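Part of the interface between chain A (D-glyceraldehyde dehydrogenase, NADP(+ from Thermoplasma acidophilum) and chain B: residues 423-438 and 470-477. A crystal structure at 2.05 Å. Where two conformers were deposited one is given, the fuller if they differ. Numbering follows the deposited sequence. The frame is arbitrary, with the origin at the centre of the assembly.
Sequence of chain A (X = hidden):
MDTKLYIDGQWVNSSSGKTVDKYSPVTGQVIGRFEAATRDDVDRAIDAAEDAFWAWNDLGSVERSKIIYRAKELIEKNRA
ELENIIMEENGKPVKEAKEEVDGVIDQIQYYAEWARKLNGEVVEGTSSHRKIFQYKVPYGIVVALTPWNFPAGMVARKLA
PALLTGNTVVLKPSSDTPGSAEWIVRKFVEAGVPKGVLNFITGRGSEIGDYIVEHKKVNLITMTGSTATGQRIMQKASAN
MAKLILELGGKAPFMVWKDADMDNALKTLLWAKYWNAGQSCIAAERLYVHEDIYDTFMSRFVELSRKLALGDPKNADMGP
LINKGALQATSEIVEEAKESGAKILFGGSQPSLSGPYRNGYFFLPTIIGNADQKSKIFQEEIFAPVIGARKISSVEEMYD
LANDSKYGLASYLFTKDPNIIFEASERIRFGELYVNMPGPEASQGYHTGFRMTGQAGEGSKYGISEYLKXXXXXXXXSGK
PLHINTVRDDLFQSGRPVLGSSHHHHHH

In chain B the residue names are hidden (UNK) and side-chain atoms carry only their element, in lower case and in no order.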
# COMPACT_ATOMS: atom_id res chain seq x y z
N GLU A 423 -10.29 -20.87 10.97
CA GLU A 423 -9.42 -21.02 12.12
C GLU A 423 -8.01 -21.53 11.75
O GLU A 423 -7.02 -21.00 12.25
CB GLU A 423 -10.09 -21.93 13.18
CG GLU A 423 -9.24 -22.07 14.45
CD GLU A 423 -9.87 -22.91 15.51
OE1 GLU A 423 -10.22 -22.23 16.50
OE2 GLU A 423 -10.05 -24.16 15.35
N ALA A 424 -7.95 -22.56 10.92
CA ALA A 424 -6.65 -23.08 10.38
C ALA A 424 -5.83 -22.04 9.65
O ALA A 424 -4.62 -22.09 9.68
CB ALA A 424 -6.88 -24.25 9.44
N SER A 425 -6.48 -21.06 9.03
CA SER A 425 -5.76 -20.00 8.37
C SER A 425 -4.80 -19.27 9.28
O SER A 425 -3.85 -18.68 8.81
CB SER A 425 -6.72 -19.05 7.69
OG SER A 425 -7.46 -19.78 6.72
N GLU A 426 -5.08 -19.26 10.59
CA GLU A 426 -4.15 -18.71 11.60
C GLU A 426 -3.42 -19.79 12.40
O GLU A 426 -2.23 -19.59 12.72
CB GLU A 426 -4.86 -17.71 12.56
CG GLU A 426 -4.94 -16.33 11.91
CD GLU A 426 -5.27 -15.14 12.84
OE1 GLU A 426 -6.46 -14.91 13.21
OE2 GLU A 426 -4.33 -14.37 13.15
N ARG A 427 -4.09 -20.89 12.73
CA ARG A 427 -3.51 -21.85 13.65
C ARG A 427 -2.47 -22.80 12.94
O ARG A 427 -1.60 -23.38 13.62
CB ARG A 427 -4.62 -22.62 14.39
CG ARG A 427 -5.43 -21.78 15.41
CD ARG A 427 -4.73 -21.77 16.77
NE ARG A 427 -5.11 -20.70 17.69
CZ ARG A 427 -4.96 -20.76 19.01
NH1 ARG A 427 -4.49 -21.85 19.59
NH2 ARG A 427 -5.30 -19.73 19.77
N ILE A 428 -2.56 -22.93 11.60
CA ILE A 428 -1.58 -23.72 10.80
C ILE A 428 -0.46 -22.78 10.44
O ILE A 428 -0.61 -21.90 9.56
CB ILE A 428 -2.18 -24.36 9.51
CG1 ILE A 428 -3.29 -25.35 9.84
CG2 ILE A 428 -1.10 -25.03 8.66
CD1 ILE A 428 -2.79 -26.66 10.39
N ARG A 429 0.66 -22.96 11.13
CA ARG A 429 1.72 -21.99 11.09
C ARG A 429 2.65 -22.36 9.97
O ARG A 429 3.81 -22.73 10.23
CB ARG A 429 2.43 -21.93 12.42
CG ARG A 429 1.56 -21.41 13.55
CD ARG A 429 1.51 -19.89 13.56
NE ARG A 429 2.77 -19.32 13.98
CZ ARG A 429 3.05 -18.01 13.95
NH1 ARG A 429 2.16 -17.14 13.52
NH2 ARG A 429 4.24 -17.57 14.34
N PHE A 430 2.10 -22.31 8.75
CA PHE A 430 2.84 -22.64 7.52
C PHE A 430 2.66 -21.47 6.58
O PHE A 430 1.66 -20.75 6.68
CB PHE A 430 2.33 -23.94 6.89
CG PHE A 430 2.92 -25.14 7.53
CD1 PHE A 430 2.51 -25.53 8.80
CD2 PHE A 430 3.94 -25.84 6.91
CE1 PHE A 430 3.11 -26.60 9.45
CE2 PHE A 430 4.55 -26.91 7.55
CZ PHE A 430 4.12 -27.30 8.83
N GLY A 431 3.64 -21.27 5.71
CA GLY A 431 3.61 -20.15 4.75
C GLY A 431 2.52 -20.29 3.70
O GLY A 431 1.96 -19.27 3.27
N GLU A 432 2.19 -21.52 3.32
CA GLU A 432 1.10 -21.78 2.38
C GLU A 432 0.16 -22.87 2.88
O GLU A 432 0.61 -23.95 3.30
CB GLU A 432 1.62 -22.16 0.98
CG GLU A 432 2.60 -21.16 0.42
CD GLU A 432 3.17 -21.52 -0.93
OE1 GLU A 432 3.60 -20.55 -1.59
OE2 GLU A 432 3.30 -22.74 -1.31
N LEU A 433 -1.15 -22.55 2.91
CA LEU A 433 -2.17 -23.53 3.21
C LEU A 433 -3.07 -23.66 1.97
O LEU A 433 -3.71 -22.70 1.57
CB LEU A 433 -2.94 -23.16 4.49
CG LEU A 433 -4.13 -24.04 4.86
CD1 LEU A 433 -3.74 -25.46 5.24
CD2 LEU A 433 -4.92 -23.38 5.98
N TYR A 434 -3.13 -24.84 1.38
CA TYR A 434 -3.98 -25.15 0.25
C TYR A 434 -5.24 -25.87 0.79
O TYR A 434 -5.19 -26.97 1.37
CB TYR A 434 -3.22 -26.02 -0.80
CG TYR A 434 -2.06 -25.30 -1.46
CD1 TYR A 434 -2.25 -24.47 -2.57
CD2 TYR A 434 -0.75 -25.45 -0.98
CE1 TYR A 434 -1.19 -23.79 -3.17
CE2 TYR A 434 0.32 -24.78 -1.57
CZ TYR A 434 0.08 -23.93 -2.64
OH TYR A 434 1.15 -23.26 -3.23
N VAL A 435 -6.38 -25.25 0.57
CA VAL A 435 -7.64 -25.67 1.14
C VAL A 435 -8.51 -26.14 0.00
O VAL A 435 -8.93 -25.34 -0.81
CB VAL A 435 -8.35 -24.49 1.85
CG1 VAL A 435 -9.70 -24.95 2.38
CG2 VAL A 435 -7.48 -23.92 2.96
N ASN A 436 -8.76 -27.45 -0.02
CA ASN A 436 -9.61 -28.14 -1.00
C ASN A 436 -9.12 -27.96 -2.43
O ASN A 436 -9.90 -27.94 -3.39
CB ASN A 436 -11.08 -27.75 -0.83
CG ASN A 436 -11.61 -28.12 0.53
OD1 ASN A 436 -11.37 -29.22 1.09
ND2 ASN A 436 -12.34 -27.21 1.08
N MET A 437 -7.80 -27.88 -2.58
CA MET A 437 -7.20 -27.72 -3.89
C MET A 437 -5.71 -28.01 -3.84
O MET A 437 -5.12 -27.94 -2.79
CB MET A 437 -7.40 -26.30 -4.41
CG MET A 437 -6.72 -25.19 -3.62
SD MET A 437 -6.94 -23.53 -4.36
CE MET A 437 -5.57 -23.53 -5.54
N PRO A 438 -5.11 -28.39 -5.00
CA PRO A 438 -3.67 -28.57 -5.05
C PRO A 438 -2.92 -27.25 -5.20
O PRO A 438 -3.50 -26.20 -5.43
CB PRO A 438 -3.48 -29.39 -6.35
CG PRO A 438 -4.55 -28.86 -7.25
CD PRO A 438 -5.73 -28.64 -6.32
N UNK B 470 4.04 -12.75 6.52
CA UNK B 470 2.94 -12.90 5.63
C UNK B 470 2.76 -14.40 5.27
O UNK B 470 3.70 -15.04 4.88
c UNK B 470 2.22 -11.65 3.37
c UNK B 470 2.92 -10.98 2.21
c UNK B 470 3.22 -12.03 4.43
c UNK B 470 1.07 -10.80 3.84
N UNK B 471 1.57 -14.94 5.45
CA UNK B 471 1.21 -16.31 5.06
C UNK B 471 0.02 -16.31 4.07
O UNK B 471 -0.81 -15.40 4.11
c UNK B 471 -0.63 -17.32 8.41
c UNK B 471 0.89 -17.19 6.31
c UNK B 471 -0.50 -18.83 8.66
c UNK B 471 -0.49 -16.89 6.95
n UNK B 471 -1.48 -19.75 8.01
N UNK B 472 -0.10 -17.36 3.26
CA UNK B 472 -1.10 -17.46 2.19
C UNK B 472 -2.05 -18.64 2.46
O UNK B 472 -1.61 -19.76 2.85
n UNK B 472 1.83 -17.07 1.06
o UNK B 472 0.58 -15.82 -0.29
c UNK B 472 -0.49 -17.68 0.80
c UNK B 472 0.69 -16.76 0.48
N UNK B 473 -3.32 -18.39 2.19
CA UNK B 473 -4.37 -19.40 2.20
C UNK B 473 -5.04 -19.39 0.83
O UNK B 473 -5.57 -18.41 0.40
c UNK B 473 -5.35 -19.21 3.39
c UNK B 473 -6.31 -20.38 3.49
c UNK B 473 -4.55 -19.08 4.70
c UNK B 473 -4.33 -17.64 5.10
N UNK B 474 -4.88 -20.51 0.12
CA UNK B 474 -5.38 -20.70 -1.22
C UNK B 474 -6.63 -21.48 -1.00
O UNK B 474 -6.53 -22.67 -0.61
c UNK B 474 -1.02 -19.86 -2.24
c UNK B 474 -2.17 -20.48 -1.78
c UNK B 474 -3.17 -20.89 -2.63
c UNK B 474 -0.86 -19.64 -3.60
c UNK B 474 -3.01 -20.65 -3.98
c UNK B 474 -1.86 -20.03 -4.48
c UNK B 474 -4.41 -21.58 -2.10
o UNK B 474 0.29 -19.01 -4.07
N UNK B 475 -7.77 -20.89 -1.33
CA UNK B 475 -9.06 -21.57 -1.24
C UNK B 475 -9.74 -21.84 -2.60
O UNK B 475 -9.77 -20.97 -3.45
c UNK B 475 -9.49 -20.43 0.97
c UNK B 475 -11.32 -21.63 -0.18
c UNK B 475 -10.09 -20.76 -0.38
N UNK B 476 -10.29 -23.04 -2.79
CA UNK B 476 -11.17 -23.41 -3.92
C UNK B 476 -12.56 -23.67 -3.32
O UNK B 476 -12.74 -24.57 -2.51
c UNK B 476 -10.69 -24.66 -4.61
o UNK B 476 -10.80 -25.12 -6.97
o UNK B 476 -12.70 -25.23 -5.89
c UNK B 476 -11.46 -25.00 -5.91
N UNK B 477 -13.49 -22.85 -3.77
CA UNK B 477 -14.89 -22.96 -3.39
C UNK B 477 -15.78 -23.23 -4.59
O UNK B 477 -16.98 -22.95 -4.52
c UNK B 477 -15.03 -20.36 -3.36
o UNK B 477 -14.10 -16.63 -4.88
c UNK B 477 -14.45 -17.85 -4.44
c UNK B 477 -15.70 -18.42 -4.65
c UNK B 477 -13.53 -18.48 -3.69
c UNK B 477 -13.81 -19.73 -3.16
c UNK B 477 -15.99 -19.68 -4.11
c UNK B 477 -15.33 -21.69 -2.67
O HOH W 1 -0.71 -20.21 5.42
O HOH W 2 2.32 -18.42 -2.63
O HOH W 3 -13.18 -24.66 0.17

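Position 470 of chain B has four side-chain carbons, forked at the second. Its CA-to-CB bond points away from this stretch of chain A, and the side chain makes no contact with it. The fork at the second carbon makes this leucine, L470(B).

Position 471 carries four carbons in a row ending in a nitrogen. Its CA-to-CB bond points toward the chain A stretch, and the nitrogen ends among backbone carbonyls where the helix stops. This is lysine, K471(B). Its NZ donates hydrogen bonds to S425(A) O at 2.7 Å and I428(A) O at 2.8 Å. NZ also donates to water 1, which in turn donates to F430(A) O.

Position 472 has two carbons, the second bearing one oxygen and one nitrogen. The nitrogen lies 3.1 Å from G431(A) O, with good hydrogen-bond geometry. An amide this short is asparagine, N472(B). G431(A) O accepts both from N472(B) ND2 and, at 2.8 Å, from N472(B) N.

Position 473 has four carbons, forked at the first, with one arm two carbons long. They lie on the sheet face of L433(A) and V435(A). This is isoleucine, I473(B). Its CG2 is 3.5 Å from S425(A) OG, 3.8 Å from V435(A) CG2 and 4.1 Å from L433(A) CD2.

Position 474 has one carbon, then a six-carbon ring bearing an oxygen. The ring lies against that of Y434(A), and water 2 links its oxygen to E432(A) OE1. This is tyrosine, Y474(B). Y434(A) CE1 lies over one face of its ring, 3.6 Å from Y474(B) CG. The two rings are oblique, with planes at 35°.

Position 475 has three carbons, one carrying the other two. They pack against V435(A). This is valine, V475(B). Its CG2 is 4.3 Å from V435(A) CB.

Position 476 has two carbons, the second carrying two oxygens. Its CB packs 3.7 Å from M437(A) CB. The short carboxylate is aspartate, D476(B). Its backbone O accepts from water 3, which accepts from N436(A) ND2.

Position 477 has one carbon and a six-carbon ring bearing an oxygen. Its CA-to-CB bond points away, and it makes no contact with this stretch. It is tyrosine, Y477(B).

The contact is a parallel sheet continued between two copies of the protein. Backbone bonds alternate in direction: L433(A) N to N472(B) O at 2.8 Å, Y474(B) N to L433(A) O at 2.9 Å, and V435(A) N to Y474(B) O at 2.8 Å. The last, D476(B) N to V435(A) O at 3.3 Å, is weak. Aliphatic side chains pack on one face and the tyrosine pair on the other. K471(B) ties the strand to the end of the helix.

Chain B, residues 470-477: LKNIYVDY
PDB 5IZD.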